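Local coordinates for receptor-like protein kinase ANXUR1 (Arabidopsis thaliana, PDB 6FIG) that is a membrane receptor kinase involved in plant reproduction, whose malectin-like ectodomain probably receives extracellular signals for relay to its serine/threonine kinase domain, at residues A[97-109]-A[124-137]. Sequence-based numbering, arbitrary orientation.
With NAG (2-acetamido-2-deoxy-beta-D-glucopyranose), chain C.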
loop_
_atom_site.group_PDB
_atom_site.type_symbol
_atom_site.label_atom_id
_atom_site.label_comp_id
_atom_site.label_asym_id
_atom_site.label_seq_id
_atom_site.Cartn_x
_atom_site.Cartn_y
_atom_site.Cartn_z
ATOM N N VAL A 97 6.057 27.460 6.776
ATOM C CA VAL A 97 6.280 26.363 5.843
ATOM C C VAL A 97 5.499 26.663 4.579
ATOM O O VAL A 97 4.281 26.973 4.641
ATOM C CB VAL A 97 5.851 24.985 6.385
ATOM C CG1 VAL A 97 6.220 23.890 5.384
ATOM C CG2 VAL A 97 6.437 24.726 7.770
ATOM N N GLU A 98 6.167 26.493 3.449
ATOM C CA GLU A 98 5.598 26.675 2.136
ATOM C C GLU A 98 5.806 25.413 1.322
ATOM O O GLU A 98 6.856 24.745 1.443
ATOM C CB GLU A 98 6.263 27.846 1.433
ATOM C CG GLU A 98 5.975 29.200 2.053
ATOM C CD GLU A 98 6.990 30.243 1.617
ATOM O OE1 GLU A 98 8.140 30.238 2.125
ATOM O OE2 GLU A 98 6.651 31.062 0.746
ATOM N N ALA A 99 4.834 25.082 0.480
ATOM C CA ALA A 99 4.953 23.953 -0.448
ATOM C C ALA A 99 4.705 24.518 -1.824
ATOM O O ALA A 99 3.575 24.907 -2.173
ATOM C CB ALA A 99 3.965 22.842 -0.125
ATOM N N ASN A 100 5.774 24.572 -2.602
ATOM C CA ASN A 100 5.834 25.356 -3.803
ATOM C C ASN A 100 5.346 26.788 -3.504
ATOM O O ASN A 100 5.918 27.447 -2.624
ATOM C CB ASN A 100 5.182 24.606 -4.967
ATOM C CG ASN A 100 6.005 23.382 -5.402
ATOM O OD1 ASN A 100 7.093 23.139 -4.879
ATOM N ND2 ASN A 100 5.498 22.620 -6.383
ATOM N N ASP A 101 4.298 27.244 -4.167
ATOM C CA ASP A 101 3.810 28.604 -3.974
ATOM C C ASP A 101 2.666 28.703 -2.923
ATOM O O ASP A 101 2.041 29.751 -2.828
ATOM C CB ASP A 101 3.374 29.208 -5.327
ATOM C CG ASP A 101 2.189 28.482 -5.980
ATOM O OD1 ASP A 101 1.656 29.041 -6.978
ATOM O OD2 ASP A 101 1.767 27.378 -5.550
ATOM N N VAL A 102 2.425 27.643 -2.142
ATOM C CA VAL A 102 1.305 27.609 -1.174
ATOM C C VAL A 102 1.884 27.777 0.239
ATOM O O VAL A 102 2.734 26.981 0.652
ATOM C CB VAL A 102 0.502 26.276 -1.269
ATOM C CG1 VAL A 102 -0.711 26.305 -0.346
ATOM C CG2 VAL A 102 0.030 26.012 -2.706
ATOM N N THR A 103 1.439 28.784 0.973
ATOM C CA THR A 103 1.815 28.930 2.373
ATOM C C THR A 103 0.913 28.065 3.233
ATOM O O THR A 103 -0.321 28.233 3.225
ATOM C CB THR A 103 1.753 30.385 2.856
ATOM O OG1 THR A 103 2.686 31.187 2.107
ATOM C CG2 THR A 103 2.107 30.474 4.341
ATOM N N LEU A 104 1.513 27.134 3.960
ATOM C CA LEU A 104 0.799 26.193 4.820
ATOM C C LEU A 104 0.729 26.694 6.238
ATOM O O LEU A 104 -0.336 26.647 6.882
ATOM C CB LEU A 104 1.496 24.819 4.809
ATOM C CG LEU A 104 1.758 24.257 3.415
ATOM C CD1 LEU A 104 2.513 22.951 3.512
ATOM C CD2 LEU A 104 0.491 24.092 2.597
ATOM N N LEU A 105 1.878 27.123 6.750
ATOM C CA LEU A 105 2.012 27.558 8.122
ATOM C C LEU A 105 2.785 28.857 8.139
ATOM O O LEU A 105 3.688 29.048 7.327
ATOM C CB LEU A 105 2.754 26.502 8.922
ATOM C CG LEU A 105 2.073 25.157 9.057
ATOM C CD1 LEU A 105 3.064 24.126 9.602
ATOM C CD2 LEU A 105 0.854 25.269 9.935
ATOM N N SER A 106 2.450 29.760 9.059
ATOM C CA SER A 106 3.071 31.084 9.131
ATOM C C SER A 106 3.032 31.528 10.579
ATOM O O SER A 106 1.970 31.441 11.214
ATOM C CB SER A 106 2.345 32.100 8.245
ATOM O OG SER A 106 2.936 33.396 8.318
ATOM N N ASN A 107 4.174 31.942 11.119
ATOM C CA ASN A 107 4.291 32.255 12.550
ATOM C C ASN A 107 3.791 31.116 13.453
ATOM O O ASN A 107 3.209 31.343 14.522
ATOM C CB ASN A 107 3.516 33.536 12.858
ATOM C CG ASN A 107 3.841 34.091 14.229
ATOM O OD1 ASN A 107 5.006 34.255 14.589
ATOM N ND2 ASN A 107 2.807 34.369 15.003
ATOM N N PHE A 108 4.053 29.897 13.021
ATOM C CA PHE A 108 3.500 28.694 13.631
ATOM C C PHE A 108 4.248 28.295 14.888
ATOM O O PHE A 108 5.465 28.062 14.849
ATOM C CB PHE A 108 3.544 27.566 12.614
ATOM C CG PHE A 108 3.271 26.204 13.184
ATOM C CD1 PHE A 108 2.038 25.918 13.767
ATOM C CD2 PHE A 108 4.237 25.196 13.104
ATOM C CE1 PHE A 108 1.774 24.663 14.272
ATOM C CE2 PHE A 108 3.984 23.934 13.627
ATOM C CZ PHE A 108 2.733 23.666 14.201
ATOM N N SER A 109 3.507 28.201 15.995
ATOM C CA SER A 109 4.020 27.722 17.270
ATOM C C SER A 109 3.404 26.362 17.541
ATOM O O SER A 109 2.229 26.262 17.928
ATOM C CB SER A 109 3.667 28.669 18.415
ATOM O OG SER A 109 4.098 28.132 19.668
ATOM N N LYS A 124 -0.353 17.966 10.682
ATOM C CA LYS A 124 -0.991 18.884 9.767
ATOM C C LYS A 124 -1.086 18.162 8.437
ATOM O O LYS A 124 -0.101 17.616 7.965
ATOM C CB LYS A 124 -0.180 20.171 9.594
ATOM C CG LYS A 124 0.073 20.971 10.859
ATOM C CD LYS A 124 -1.148 21.696 11.352
ATOM C CE LYS A 124 -0.733 22.672 12.448
ATOM N NZ LYS A 124 -1.830 23.519 12.946
ATOM N N GLU A 125 -2.267 18.139 7.810
ATOM C CA GLU A 125 -2.446 17.444 6.563
ATOM C C GLU A 125 -3.059 18.380 5.542
ATOM O O GLU A 125 -4.066 19.070 5.852
ATOM C CB GLU A 125 -3.362 16.231 6.743
ATOM C CG GLU A 125 -3.611 15.450 5.466
ATOM C CD GLU A 125 -4.566 14.300 5.655
ATOM O OE1 GLU A 125 -5.755 14.531 5.423
ATOM O OE2 GLU A 125 -4.148 13.173 6.003
ATOM N N TYR A 126 -2.504 18.360 4.344
ATOM C CA TYR A 126 -2.917 19.209 3.245
ATOM C C TYR A 126 -3.141 18.368 2.011
ATOM O O TYR A 126 -2.499 17.340 1.833
ATOM C CB TYR A 126 -1.856 20.275 2.976
ATOM C CG TYR A 126 -1.501 21.043 4.195
ATOM C CD1 TYR A 126 -2.249 22.168 4.587
ATOM C CD2 TYR A 126 -0.443 20.658 5.006
ATOM C CE1 TYR A 126 -1.948 22.859 5.737
ATOM C CE2 TYR A 126 -0.133 21.338 6.156
ATOM C CZ TYR A 126 -0.885 22.441 6.528
ATOM O OH TYR A 126 -0.609 23.106 7.682
ATOM N N SER A 127 -4.037 18.820 1.137
ATOM C CA SER A 127 -4.220 18.242 -0.171
ATOM C C SER A 127 -3.887 19.311 -1.193
ATOM O O SER A 127 -4.590 20.331 -1.301
ATOM C CB SER A 127 -5.630 17.705 -0.404
ATOM O OG SER A 127 -5.741 17.191 -1.724
ATOM N N LEU A 128 -2.788 19.084 -1.900
ATOM C CA LEU A 128 -2.209 20.073 -2.803
ATOM C C LEU A 128 -2.633 19.801 -4.231
ATOM O O LEU A 128 -2.397 18.700 -4.758
ATOM C CB LEU A 128 -0.687 20.032 -2.697
ATOM C CG LEU A 128 -0.131 20.276 -1.287
ATOM C CD1 LEU A 128 1.392 20.169 -1.307
ATOM C CD2 LEU A 128 -0.583 21.627 -0.734
ATOM N N ALA A 129 -3.237 20.796 -4.877
ATOM C CA ALA A 129 -3.613 20.662 -6.279
ATOM C C ALA A 129 -2.401 20.416 -7.182
ATOM O O ALA A 129 -1.272 20.791 -6.832
ATOM C CB ALA A 129 -4.377 21.901 -6.756
ATOM N N PRO A 130 -2.630 19.817 -8.358
ATOM C CA PRO A 130 -1.524 19.597 -9.288
ATOM C C PRO A 130 -0.754 20.888 -9.570
ATOM O O PRO A 130 -1.383 21.932 -9.778
ATOM C CB PRO A 130 -2.218 19.099 -10.552
ATOM C CG PRO A 130 -3.483 18.471 -10.083
ATOM C CD PRO A 130 -3.880 19.189 -8.815
ATOM N N THR A 131 0.572 20.767 -9.539
ATOM C CA THR A 131 1.550 21.854 -9.659
ATOM C C THR A 131 2.079 22.048 -11.080
ATOM O O THR A 131 2.696 23.076 -11.366
ATOM C CB THR A 131 2.801 21.522 -8.795
ATOM O OG1 THR A 131 3.305 20.207 -9.129
ATOM C CG2 THR A 131 2.496 21.564 -7.333
ATOM N N ASP A 132 1.881 21.060 -11.962
ATOM C CA ASP A 132 2.630 20.945 -13.227
ATOM C C ASP A 132 4.155 21.089 -13.078
ATOM O O ASP A 132 4.840 21.565 -13.980
ATOM C CB ASP A 132 2.057 21.895 -14.288
ATOM C CG ASP A 132 0.630 21.525 -14.681
ATOM O OD1 ASP A 132 0.194 21.892 -15.792
ATOM O OD2 ASP A 132 -0.062 20.858 -13.884
ATOM N N LYS A 133 4.663 20.651 -11.930
ATOM C CA LYS A 133 6.076 20.648 -11.621
ATOM C C LYS A 133 6.408 19.264 -11.106
ATOM O O LYS A 133 5.635 18.688 -10.328
ATOM C CB LYS A 133 6.402 21.709 -10.568
ATOM C CG LYS A 133 6.515 23.116 -11.143
ATOM C CD LYS A 133 6.683 24.171 -10.054
ATOM C CE LYS A 133 8.112 24.257 -9.543
ATOM N NZ LYS A 133 8.173 24.858 -8.173
ATOM N N ASP A 134 7.559 18.741 -11.514
ATOM C CA ASP A 134 7.972 17.397 -11.121
ATOM C C ASP A 134 8.718 17.367 -9.773
ATOM O O ASP A 134 9.164 16.307 -9.341
ATOM C CB ASP A 134 8.770 16.689 -12.237
ATOM C CG ASP A 134 10.014 17.456 -12.682
ATOM O OD1 ASP A 134 10.615 18.181 -11.864
ATOM O OD2 ASP A 134 10.414 17.331 -13.871
ATOM N N VAL A 135 8.821 18.514 -9.102
ATOM C CA VAL A 135 9.419 18.586 -7.774
ATOM C C VAL A 135 8.497 19.357 -6.833
ATOM O O VAL A 135 7.980 20.407 -7.197
ATOM C CB VAL A 135 10.807 19.258 -7.838
ATOM C CG1 VAL A 135 11.357 19.538 -6.453
ATOM C CG2 VAL A 135 11.781 18.375 -8.612
ATOM N N LEU A 136 8.288 18.814 -5.634
ATOM C CA LEU A 136 7.613 19.519 -4.561
ATOM C C LEU A 136 8.706 20.104 -3.674
ATOM O O LEU A 136 9.450 19.359 -3.033
ATOM C CB LEU A 136 6.717 18.570 -3.759
ATOM C CG LEU A 136 5.958 19.202 -2.586
ATOM C CD1 LEU A 136 4.997 20.280 -3.080
ATOM C CD2 LEU A 136 5.190 18.145 -1.805
ATOM N N SER A 137 8.787 21.426 -3.639
ATOM C CA SER A 137 9.703 22.143 -2.770
ATOM C C SER A 137 9.054 22.548 -1.459
ATOM O O SER A 137 8.100 23.325 -1.471
ATOM C CB SER A 137 10.207 23.374 -3.488
ATOM O OG SER A 137 10.953 22.973 -4.627
HETATM C C1 NAG C . 2.922 34.906 16.343
HETATM C C2 NAG C . 2.406 36.337 16.375
HETATM C C3 NAG C . 2.314 36.858 17.807
HETATM C C4 NAG C . 1.575 35.872 18.707
HETATM C C5 NAG C . 2.218 34.495 18.610
HETATM C C6 NAG C . 1.507 33.431 19.444
HETATM C C7 NAG C . 3.068 37.583 14.358
HETATM C C8 NAG C . 4.158 38.406 13.740
HETATM N N2 NAG C . 3.316 37.163 15.599
HETATM O O3 NAG C . 1.661 38.129 17.824
HETATM O O4 NAG C . 1.665 36.366 20.057
HETATM O O5 NAG C . 2.197 34.073 17.245
HETATM O O6 NAG C . 0.176 33.233 18.959
HETATM O O7 NAG C . 2.041 37.347 13.759
HETATM O O HOH W 1 9.389 22.884 -7.003
HETATM O O HOH W 2 8.318 26.308 -1.225
HETATM O O HOH W 3 -2.257 25.281 8.173
#
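Asn100 meets Ser137 with both its backbone and its side chain, a worked example of how a turn residue extends the pairing of two strands, here 95-99 and 135-142. Its backbone N donates to Ser137 O at 2.9 Å. The amide group then folds back beside its own backbone N (chi1 -69°), which turns OD1 onto Ser137 N at 2.7 Å. That bond is nearly straight, with the donor tilted 22° from the amide plane. On the other branch ND2 lies 3.3 Å from the methyl CG2 of Thr131 and reaches Val135 O by a weak bond. One water joins OD1, Val135 O, Ser137 OG and Lys133 NZ, while Thr131 OG1 donates to Lys133 O within the facing loop.

Asn100 sits in the type II' turn of the hairpin formed by strands 95-99 and 102-108, and strand 135-142 pairs antiparallel with the first of these. Strand 122-128 belongs to the opposing sheet of the malectin-like beta-sandwich, and most of the remaining contact packs between the two layers.

There Leu104 lies over one face of the Tyr126 ring, its CD2 4.0 Å from the centroid and 15° off the normal, a CH-pi contact, with CB above CZ. A classic bulge turns both Leu104 and Leu105 toward this layer, and Leu105 CD2 comes within 3.4 Å of Tyr126 OH. At the ring edge a water links that hydroxyl to Leu104 O. Lys124, bent at its second torsion, lays CE 3.7 Å from Phe108 CE1, whereas Ala99 CB meets Leu128 CD1 and Leu136 CD1 nearer the turn. Beyond the bulge, Asn107 ND2 carries the N-linked glycan.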